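Local coordinates for protein endosialidase (Enterobacteria phage phi92, PDB 4HIZ) that hydrolyses sialic acid polymers from within the chain, probably at both alpha-2,8 and alpha-2,9 linkages, at residues S315-Y323 / F334-A344; Y354-T362 / T374-W385. All coordinates share one frame; numbering follows the deposited sequence.

Contact 1: S315-Y323 / F334-A344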
loop_
_atom_site.group_PDB
_atom_site.type_symbol
_atom_site.label_atom_id
_atom_site.label_comp_id
_atom_site.label_asym_id
_atom_site.label_seq_id
_atom_site.Cartn_x
_atom_site.Cartn_y
_atom_site.Cartn_z
ATOM N N SER A 315 37.860 30.488 -1.022
ATOM C CA SER A 315 39.137 30.176 -1.651
ATOM C C SER A 315 40.225 30.545 -0.649
ATOM O O SER A 315 40.126 31.571 -0.009
ATOM C CB SER A 315 39.367 30.981 -2.928
ATOM O OG SER A 315 38.522 30.513 -3.948
ATOM N N PRO A 316 41.269 29.725 -0.531
ATOM C CA PRO A 316 41.555 28.485 -1.269
ATOM C C PRO A 316 40.743 27.314 -0.718
ATOM O O PRO A 316 40.566 27.204 0.491
ATOM C CB PRO A 316 43.057 28.278 -1.022
ATOM C CG PRO A 316 43.280 28.898 0.337
ATOM C CD PRO A 316 42.363 30.102 0.382
ATOM N N ARG A 317 40.242 26.463 -1.611
ATOM C CA ARG A 317 39.519 25.264 -1.160
ATOM C C ARG A 317 40.435 24.333 -0.375
ATOM O O ARG A 317 41.662 24.326 -0.574
ATOM C CB ARG A 317 38.970 24.486 -2.356
ATOM C CG ARG A 317 37.858 25.210 -3.085
ATOM C CD ARG A 317 37.026 24.263 -3.918
ATOM N NE ARG A 317 36.038 25.060 -4.614
ATOM C CZ ARG A 317 34.932 24.584 -5.118
ATOM N NH1 ARG A 317 34.673 23.287 -4.997
ATOM N NH2 ARG A 317 34.092 25.409 -5.732
ATOM N N ARG A 318 39.841 23.531 0.512
ATOM C CA ARG A 318 40.551 22.413 1.139
ATOM C C ARG A 318 39.686 21.173 0.961
ATOM O O ARG A 318 38.462 21.281 0.980
ATOM C CB ARG A 318 40.767 22.630 2.638
ATOM C CG ARG A 318 42.024 23.465 3.007
ATOM C CD ARG A 318 41.757 24.917 2.778
ATOM N NE ARG A 318 42.913 25.737 3.208
ATOM C CZ ARG A 318 43.949 26.013 2.428
ATOM N NH1 ARG A 318 43.963 25.540 1.183
ATOM N NH2 ARG A 318 44.960 26.774 2.885
ATOM N N LEU A 319 40.308 20.019 0.767
ATOM C CA LEU A 319 39.526 18.781 0.658
ATOM C C LEU A 319 40.372 17.696 1.292
ATOM O O LEU A 319 41.601 17.648 1.088
ATOM C CB LEU A 319 39.305 18.484 -0.820
ATOM C CG LEU A 319 38.441 17.241 -1.095
ATOM C CD1 LEU A 319 37.568 17.433 -2.374
ATOM C CD2 LEU A 319 39.272 15.956 -1.209
ATOM N N GLY A 320 39.743 16.808 2.056
ATOM C CA GLY A 320 40.531 15.709 2.592
ATOM C C GLY A 320 39.705 14.896 3.548
ATOM O O GLY A 320 38.510 14.637 3.294
ATOM N N ILE A 321 40.333 14.499 4.659
ATOM C CA ILE A 321 39.648 13.658 5.634
ATOM C C ILE A 321 39.748 14.239 7.034
ATOM O O ILE A 321 40.688 14.969 7.355
ATOM C CB ILE A 321 40.210 12.223 5.628
ATOM C CG1 ILE A 321 41.661 12.167 6.176
ATOM C CG2 ILE A 321 40.108 11.624 4.186
ATOM C CD1 ILE A 321 42.206 10.736 6.244
ATOM N N LEU A 322 38.768 13.914 7.862
ATOM C CA LEU A 322 38.899 14.077 9.303
ATOM C C LEU A 322 39.264 12.700 9.829
ATOM O O LEU A 322 38.471 11.744 9.713
ATOM C CB LEU A 322 37.582 14.547 9.919
ATOM C CG LEU A 322 36.975 15.804 9.245
ATOM C CD1 LEU A 322 35.696 16.182 9.967
ATOM C CD2 LEU A 322 37.965 17.008 9.245
ATOM N N TYR A 323 40.450 12.592 10.426
ATOM C CA TYR A 323 40.958 11.312 10.882
ATOM C C TYR A 323 40.791 11.185 12.405
ATOM O O TYR A 323 41.315 11.998 13.161
ATOM C CB TYR A 323 42.437 11.163 10.460
ATOM C CG TYR A 323 43.123 9.979 11.090
ATOM C CD1 TYR A 323 43.045 8.722 10.533
ATOM C CD2 TYR A 323 43.848 10.136 12.266
ATOM C CE1 TYR A 323 43.676 7.643 11.145
ATOM C CE2 TYR A 323 44.461 9.079 12.875
ATOM C CZ TYR A 323 44.382 7.840 12.321
ATOM O OH TYR A 323 45.038 6.803 12.988
ATOM N N PHE A 334 40.033 14.632 16.369
ATOM C CA PHE A 334 40.346 14.266 14.997
ATOM C C PHE A 334 41.349 15.225 14.428
ATOM O O PHE A 334 41.573 16.322 14.978
ATOM C CB PHE A 334 39.057 14.272 14.097
ATOM C CG PHE A 334 38.355 15.593 14.097
ATOM C CD1 PHE A 334 37.418 15.898 15.072
ATOM C CD2 PHE A 334 38.698 16.576 13.161
ATOM C CE1 PHE A 334 36.805 17.145 15.101
ATOM C CE2 PHE A 334 38.067 17.824 13.166
ATOM C CZ PHE A 334 37.128 18.112 14.135
ATOM N N THR A 335 41.984 14.816 13.343
ATOM C CA THR A 335 42.900 15.739 12.655
ATOM C C THR A 335 42.514 15.834 11.200
ATOM O O THR A 335 42.029 14.880 10.602
ATOM C CB THR A 335 44.372 15.295 12.700
ATOM O OG1 THR A 335 44.455 13.923 12.289
ATOM C CG2 THR A 335 44.963 15.481 14.095
ATOM N N ARG A 336 42.718 17.018 10.627
ATOM C CA ARG A 336 42.422 17.248 9.217
ATOM C C ARG A 336 43.647 16.871 8.398
ATOM O O ARG A 336 44.778 17.355 8.672
ATOM C CB ARG A 336 42.089 18.716 8.980
ATOM C CG ARG A 336 40.898 19.227 9.777
ATOM C CD ARG A 336 40.517 20.632 9.298
ATOM N NE ARG A 336 39.485 21.204 10.157
ATOM C CZ ARG A 336 38.563 22.054 9.739
ATOM N NH1 ARG A 336 38.557 22.442 8.468
ATOM N NH2 ARG A 336 37.671 22.535 10.602
ATOM N N ARG A 337 43.452 16.015 7.407
ATOM C CA ARG A 337 44.525 15.624 6.495
ATOM C C ARG A 337 44.080 15.898 5.074
ATOM O O ARG A 337 43.100 15.291 4.606
ATOM C CB ARG A 337 44.864 14.147 6.702
ATOM C CG ARG A 337 45.459 13.895 8.125
ATOM C CD ARG A 337 45.640 12.443 8.450
ATOM N NE ARG A 337 46.214 12.328 9.802
ATOM C CZ ARG A 337 46.655 11.207 10.340
ATOM N NH1 ARG A 337 46.617 10.087 9.651
ATOM N NH2 ARG A 337 47.174 11.229 11.566
ATOM N N THR A 338 44.757 16.809 4.395
ATOM C CA THR A 338 44.238 17.290 3.095
ATOM C C THR A 338 45.032 16.768 1.906
ATOM O O THR A 338 46.215 16.394 2.033
ATOM C CB THR A 338 44.236 18.839 3.022
ATOM O OG1 THR A 338 45.558 19.335 3.249
ATOM C CG2 THR A 338 43.292 19.423 4.080
ATOM N N ILE A 339 44.376 16.743 0.749
ATOM C CA ILE A 339 45.075 16.476 -0.496
ATOM C C ILE A 339 45.668 17.796 -1.002
ATOM O O ILE A 339 45.356 18.878 -0.479
ATOM C CB ILE A 339 44.129 15.843 -1.553
ATOM C CG1 ILE A 339 43.053 16.844 -2.027
ATOM C CG2 ILE A 339 43.504 14.574 -0.983
ATOM C CD1 ILE A 339 42.234 16.299 -3.244
ATOM N N SER A 340 46.547 17.709 -1.987
ATOM C CA SER A 340 47.252 18.874 -2.527
ATOM C C SER A 340 46.300 19.898 -3.135
ATOM O O SER A 340 45.253 19.522 -3.686
ATOM C CB SER A 340 48.234 18.409 -3.605
ATOM O OG SER A 340 49.174 17.474 -3.082
ATOM N N GLN A 341 46.690 21.171 -3.113
ATOM C CA GLN A 341 45.847 22.233 -3.629
ATOM C C GLN A 341 45.472 22.000 -5.096
ATOM O O GLN A 341 44.336 22.286 -5.517
ATOM C CB GLN A 341 46.586 23.577 -3.483
ATOM C CG GLN A 341 45.645 24.758 -3.700
ATOM C CD GLN A 341 44.644 24.831 -2.579
ATOM O OE1 GLN A 341 45.027 24.981 -1.410
ATOM N NE2 GLN A 341 43.361 24.705 -2.908
ATOM N N GLU A 342 46.422 21.467 -5.861
ATOM C CA GLU A 342 46.223 21.205 -7.291
ATOM C C GLU A 342 44.958 20.384 -7.546
ATOM O O GLU A 342 44.248 20.596 -8.540
ATOM C CB GLU A 342 47.437 20.449 -7.845
ATOM C CG GLU A 342 47.313 19.995 -9.272
ATOM C CD GLU A 342 48.592 19.392 -9.830
ATOM O OE1 GLU A 342 49.569 19.221 -9.067
ATOM O OE2 GLU A 342 48.623 19.088 -11.045
ATOM N N TYR A 343 44.702 19.428 -6.662
ATOM C CA TYR A 343 43.586 18.488 -6.857
ATOM C C TYR A 343 42.369 18.858 -6.009
ATOM O O TYR A 343 41.272 18.364 -6.253
ATOM C CB TYR A 343 44.080 17.069 -6.544
ATOM C CG TYR A 343 45.146 16.640 -7.524
ATOM C CD1 TYR A 343 44.803 16.253 -8.821
ATOM C CD2 TYR A 343 46.510 16.709 -7.187
ATOM C CE1 TYR A 343 45.777 15.890 -9.739
ATOM C CE2 TYR A 343 47.474 16.364 -8.100
ATOM C CZ TYR A 343 47.114 15.943 -9.361
ATOM O OH TYR A 343 48.104 15.570 -10.250
ATOM N N ALA A 344 42.560 19.759 -5.033
ATOM C CA ALA A 344 41.424 20.284 -4.244
ATOM C C ALA A 344 40.672 21.404 -4.967
ATOM O O ALA A 344 39.478 21.631 -4.695
ATOM C CB ALA A 344 41.906 20.807 -2.875
HETATM O O HOH W 1 43.209 20.496 0.283
HETATM O O HOH W 2 43.615 12.000 15.016
#

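Contact 2: Y354-T362 / T374-W385. With CA (calcium ion), chain B.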
loop_
_atom_site.group_PDB
_atom_site.type_symbol
_atom_site.label_atom_id
_atom_site.label_comp_id
_atom_site.label_asym_id
_atom_site.label_seq_id
_atom_site.Cartn_x
_atom_site.Cartn_y
_atom_site.Cartn_z
ATOM N N TYR A 354 39.008 2.511 2.872
ATOM C CA TYR A 354 40.277 1.890 3.277
ATOM C C TYR A 354 40.225 0.397 3.035
ATOM O O TYR A 354 39.270 -0.278 3.474
ATOM C CB TYR A 354 40.487 2.190 4.756
ATOM C CG TYR A 354 41.759 1.683 5.375
ATOM C CD1 TYR A 354 42.942 2.408 5.267
ATOM C CD2 TYR A 354 41.762 0.516 6.126
ATOM C CE1 TYR A 354 44.119 1.956 5.897
ATOM C CE2 TYR A 354 42.926 0.072 6.735
ATOM C CZ TYR A 354 44.082 0.791 6.604
ATOM O OH TYR A 354 45.243 0.340 7.244
ATOM N N TYR A 355 41.243 -0.128 2.343
ATOM C CA TYR A 355 41.365 -1.574 2.148
ATOM C C TYR A 355 42.808 -1.993 2.317
ATOM O O TYR A 355 43.690 -1.475 1.623
ATOM C CB TYR A 355 40.983 -1.953 0.722
ATOM C CG TYR A 355 39.557 -1.722 0.359
ATOM C CD1 TYR A 355 38.596 -2.684 0.648
ATOM C CD2 TYR A 355 39.168 -0.567 -0.298
ATOM C CE1 TYR A 355 37.270 -2.506 0.284
ATOM C CE2 TYR A 355 37.845 -0.370 -0.668
ATOM C CZ TYR A 355 36.903 -1.347 -0.360
ATOM O OH TYR A 355 35.593 -1.189 -0.729
ATOM N N ASP A 356 43.045 -2.937 3.225
ATOM C CA ASP A 356 44.363 -3.552 3.340
ATOM C C ASP A 356 45.481 -2.524 3.455
ATOM O O ASP A 356 46.508 -2.627 2.774
ATOM C CB ASP A 356 44.622 -4.432 2.128
ATOM C CG ASP A 356 43.648 -5.577 2.043
ATOM O OD1 ASP A 356 43.209 -6.060 3.124
ATOM O OD2 ASP A 356 43.292 -5.998 0.911
ATOM N N GLY A 357 45.286 -1.533 4.309
ATOM C CA GLY A 357 46.352 -0.593 4.610
ATOM C C GLY A 357 46.450 0.587 3.658
ATOM O O GLY A 357 47.289 1.452 3.855
ATOM N N ILE A 358 45.579 0.645 2.647
ATOM C CA ILE A 358 45.634 1.727 1.661
ATOM C C ILE A 358 44.320 2.478 1.697
ATOM O O ILE A 358 43.255 1.872 1.731
ATOM C CB ILE A 358 45.936 1.203 0.248
ATOM C CG1 ILE A 358 47.309 0.516 0.266
ATOM C CG2 ILE A 358 45.925 2.366 -0.795
ATOM C CD1 ILE A 358 47.746 -0.001 -1.042
ATOM N N LEU A 359 44.389 3.800 1.718
ATOM C CA LEU A 359 43.188 4.614 1.730
ATOM C C LEU A 359 43.021 5.140 0.300
ATOM O O LEU A 359 43.923 5.770 -0.235
ATOM C CB LEU A 359 43.412 5.791 2.711
ATOM C CG LEU A 359 42.240 6.771 2.862
ATOM C CD1 LEU A 359 40.955 6.018 3.316
ATOM C CD2 LEU A 359 42.673 7.860 3.877
ATOM N N TYR A 360 41.862 4.874 -0.317
ATOM C CA TYR A 360 41.537 5.383 -1.664
ATOM C C TYR A 360 40.536 6.503 -1.546
ATOM O O TYR A 360 39.701 6.508 -0.642
ATOM C CB TYR A 360 40.906 4.234 -2.493
ATOM C CG TYR A 360 41.859 3.071 -2.672
ATOM C CD1 TYR A 360 42.817 3.086 -3.694
ATOM C CD2 TYR A 360 41.821 1.968 -1.804
ATOM C CE1 TYR A 360 43.724 2.031 -3.861
ATOM C CE2 TYR A 360 42.705 0.896 -1.966
ATOM C CZ TYR A 360 43.654 0.940 -2.992
ATOM O OH TYR A 360 44.531 -0.103 -3.156
ATOM N N LEU A 361 40.642 7.476 -2.454
ATOM C CA LEU A 361 39.782 8.658 -2.417
ATOM C C LEU A 361 39.437 9.056 -3.846
ATOM O O LEU A 361 40.291 9.011 -4.734
ATOM C CB LEU A 361 40.541 9.808 -1.697
ATOM C CG LEU A 361 39.855 11.191 -1.622
ATOM C CD1 LEU A 361 40.307 11.965 -0.360
ATOM C CD2 LEU A 361 40.136 12.078 -2.848
ATOM N N THR A 362 38.176 9.420 -4.086
ATOM C CA THR A 362 37.844 10.087 -5.361
ATOM C C THR A 362 37.207 11.421 -5.066
ATOM O O THR A 362 36.569 11.580 -4.020
ATOM C CB THR A 362 36.767 9.292 -6.158
ATOM O OG1 THR A 362 35.588 9.167 -5.357
ATOM C CG2 THR A 362 37.275 7.928 -6.548
ATOM N N THR A 374 39.371 13.305 -9.517
ATOM C CA THR A 374 40.696 12.707 -9.357
ATOM C C THR A 374 40.528 11.462 -8.510
ATOM O O THR A 374 39.694 11.437 -7.601
ATOM C CB THR A 374 41.597 13.688 -8.570
ATOM O OG1 THR A 374 41.697 14.909 -9.304
ATOM C CG2 THR A 374 43.015 13.153 -8.359
ATOM N N LEU A 375 41.308 10.438 -8.829
ATOM C CA LEU A 375 41.461 9.254 -7.992
ATOM C C LEU A 375 42.792 9.366 -7.259
ATOM O O LEU A 375 43.808 9.728 -7.855
ATOM C CB LEU A 375 41.440 7.977 -8.854
ATOM C CG LEU A 375 41.788 6.635 -8.182
ATOM C CD1 LEU A 375 40.771 6.253 -7.083
ATOM C CD2 LEU A 375 41.871 5.513 -9.237
ATOM N N ALA A 376 42.800 9.075 -5.968
ATOM C CA ALA A 376 44.050 9.198 -5.204
ATOM C C ALA A 376 44.173 8.011 -4.250
ATOM O O ALA A 376 43.162 7.385 -3.900
ATOM C CB ALA A 376 44.057 10.514 -4.454
ATOM N N MET A 377 45.407 7.686 -3.835
ATOM C CA MET A 377 45.590 6.667 -2.818
ATOM C C MET A 377 46.682 7.103 -1.856
ATOM O O MET A 377 47.607 7.809 -2.256
ATOM C CB MET A 377 45.935 5.324 -3.467
ATOM C CG MET A 377 47.225 5.352 -4.239
ATOM S SD MET A 377 48.622 4.740 -3.253
ATOM C CE MET A 377 48.486 3.083 -3.863
ATOM N N SER A 378 46.572 6.686 -0.596
ATOM C CA SER A 378 47.571 7.048 0.405
ATOM C C SER A 378 47.924 5.797 1.156
ATOM O O SER A 378 47.038 5.072 1.603
ATOM C CB SER A 378 47.009 8.077 1.384
ATOM O OG SER A 378 47.915 8.293 2.469
ATOM N N ALA A 379 49.221 5.558 1.320
ATOM C CA ALA A 379 49.714 4.425 2.099
ATOM C C ALA A 379 50.025 4.824 3.547
ATOM O O ALA A 379 50.477 3.990 4.349
ATOM C CB ALA A 379 50.959 3.837 1.436
ATOM N N ASP A 380 49.781 6.088 3.888
ATOM C CA ASP A 380 50.069 6.572 5.229
ATOM C C ASP A 380 48.909 7.359 5.846
ATOM O O ASP A 380 49.111 8.389 6.514
ATOM C CB ASP A 380 51.385 7.370 5.262
ATOM C CG ASP A 380 51.337 8.630 4.419
ATOM O OD1 ASP A 380 50.276 8.929 3.836
ATOM O OD2 ASP A 380 52.382 9.341 4.351
ATOM N N LEU A 381 47.701 6.849 5.632
ATOM C CA LEU A 381 46.526 7.342 6.325
ATOM C C LEU A 381 46.263 8.806 6.001
ATOM O O LEU A 381 45.768 9.553 6.845
ATOM C CB LEU A 381 46.664 7.145 7.849
ATOM C CG LEU A 381 46.957 5.695 8.215
ATOM C CD1 LEU A 381 47.276 5.522 9.693
ATOM C CD2 LEU A 381 45.771 4.848 7.790
ATOM N N GLY A 382 46.582 9.216 4.779
ATOM C CA GLY A 382 46.148 10.524 4.329
ATOM C C GLY A 382 47.187 11.632 4.493
ATOM O O GLY A 382 46.906 12.789 4.175
ATOM N N GLU A 383 48.374 11.308 5.006
ATOM C CA GLU A 383 49.419 12.324 5.097
ATOM C C GLU A 383 50.012 12.646 3.734
ATOM O O GLU A 383 50.360 13.783 3.470
ATOM C CB GLU A 383 50.537 11.885 6.046
ATOM C CG GLU A 383 50.052 11.505 7.421
ATOM C CD GLU A 383 50.153 12.629 8.406
ATOM O OE1 GLU A 383 49.553 13.698 8.161
ATOM O OE2 GLU A 383 50.855 12.442 9.423
ATOM N N ASN A 384 50.138 11.635 2.875
ATOM C CA ASN A 384 50.671 11.825 1.522
ATOM C C ASN A 384 49.874 11.007 0.531
ATOM O O ASN A 384 49.489 9.880 0.845
ATOM C CB ASN A 384 52.125 11.383 1.475
ATOM C CG ASN A 384 53.022 12.301 2.295
ATOM O OD1 ASN A 384 53.357 13.392 1.856
ATOM N ND2 ASN A 384 53.352 11.885 3.500
ATOM N N TRP A 385 49.659 11.550 -0.668
ATOM C CA TRP A 385 48.820 10.885 -1.644
ATOM C C TRP A 385 49.533 10.768 -2.982
ATOM O O TRP A 385 50.417 11.588 -3.295
ATOM C CB TRP A 385 47.566 11.719 -1.849
ATOM C CG TRP A 385 46.726 11.899 -0.647
ATOM C CD1 TRP A 385 46.862 12.869 0.315
ATOM C CD2 TRP A 385 45.569 11.119 -0.275
ATOM N NE1 TRP A 385 45.876 12.726 1.274
ATOM C CE2 TRP A 385 45.072 11.663 0.932
ATOM C CE3 TRP A 385 44.924 9.997 -0.838
ATOM C CZ2 TRP A 385 43.961 11.143 1.589
ATOM C CZ3 TRP A 385 43.812 9.479 -0.175
ATOM C CH2 TRP A 385 43.341 10.054 1.026
HETATM CA CA CA B . 50.221 16.298 3.482
HETATM O O HOH W 3 46.775 4.543 4.397
HETATM O O HOH W 4 49.528 1.149 5.827
HETATM O O HOH W 5 47.867 2.886 6.279
HETATM O O HOH W 6 47.858 15.405 4.013
HETATM O O HOH W 7 52.551 15.954 3.168
HETATM O O HOH W 8 51.648 18.052 3.511
HETATM O O HOH W 9 48.938 16.318 1.175
HETATM O O HOH W 10 48.617 18.197 3.452
#

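Contact 1: S315-Y323 / F334-A344
The flat guanidinium of Arg337 lies on one face of the Tyr323 ring, planes 10° apart, with CZ 4.0 Å from the ring centroid and NH1 over its centre. Arg337 reaches there with an extended chain; its NH1 also donates to Leu381 O in the turn of the next blade, which helps hold the guanidinium flat in this cation-pi stack. Between the backbones, Ile321 and Arg337 exchange N-H...O bonds in both directions, as do Tyr323 and Thr335. At Gly320 the strands come closest, its CA 4.1 Å from Thr338 CA. The packing is close on the buried side, where Leu319 CD2 meets Ile339 CD1 at 3.6 Å and Leu319 CB meets Ala344 CB at 4.0 Å. Here the ladder opens: Ile339 N still bonds directly to Leu319 O, but water 1 bridges Leu319 N and Ile339 O in place of the return bond.

One end is held by polar groups. Gln341, its chain turned about the CB-CG bond (chi2 68°), brings its amide back so that NE2 donates to Arg317 O (2.9 Å, 161°) with the acceptor in the amide plane. Arg318 NH1 donates to Arg317 O from the opposite face of the carbonyl at 3.1 Å and makes a weak bond to Gln341 OE1, while its NE pairs with Asp286. The other end is looser: Thr335 is exposed to solvent, water 2 donates to Tyr323 O, and the partly exposed Phe334 ring rests CD2 on Leu322 CB at 4.0 Å. The two strands are the third and the outermost fourth of a four-stranded antiparallel sheet, the form of a beta-propeller blade.

Contact 2: Y354-T362 / T374-W385
An Asp box, the Ser-X-Asp-X-Gly-X-X-Trp turn of sialidase propellers, follows strand 374-378 on its way to strand 386-389 and lays Trp385 against Leu359 and Leu361 of the paired strand 358-362. The indole's outer six-membered ring does the touching: CZ3 meets Leu361 CB at 3.6 Å and CH2 meets Leu359 CD2 at 3.7 Å. The Leu361 side chain crosses the indole at about a right angle, whereas Ser378 CB sits over one face of the ring, toward its rim. Leu359 CG, anti to the backbone N (chi1 -180°), carries CD2 to the tryptophan. Paired backbone bonds join Leu359 to Ser378 and Leu361 to Ala376. On the other face of the sheet Tyr360 and Met377 run side by side, CD1 to CB 3.8 Å, and Ile358 CG2 covers part of the tyrosine face.

Polar atoms shape the turn. Ser378 OG accepts from Gly382 N at 2.8 Å and from Asp380 N at 3.2 Å, the latter an ST turn. Asp380 takes Asn384 with both oxygens, each through its syn lone pair: N to OD1 at 2.9 Å, and ND2 to OD2 at 2.9 Å (176°), along the amide plane. Beyond it a calcium ion is bound by Glu383 O at 2.5 Å, five waters and one further atom from outside the two segments. The chemistry implies a turn fixed from within by its serine and aspartate, with the indole sealing the leucines beneath, while the calcium is held to this turn by one direct carbonyl bond and by waters 6 and 7, which donate to Gly382 O and Asn384 OD1.

Overall arrangement
The two contacts lie about 13 Å apart, centre to centre, in neighbouring four-stranded antiparallel sheets of the catalytic beta-propeller range. Contact 1 pairs the third and fourth strands of its sheet; contact 2 pairs the second and third strands of the next. They follow in series along the chain: helix 341-344, at the end of contact 1, leads into strand 347-355, the first strand of the second sheet. The sheets pack directly, Ile321 CD1 lying 3.8 Å from Leu359 CD2, and Arg337 CB approaches Gly382 O to 3.5 Å. Thus the outer strand of one blade meets the Asp-box turn of the next, joining successive blades through both apolar and polar contacts.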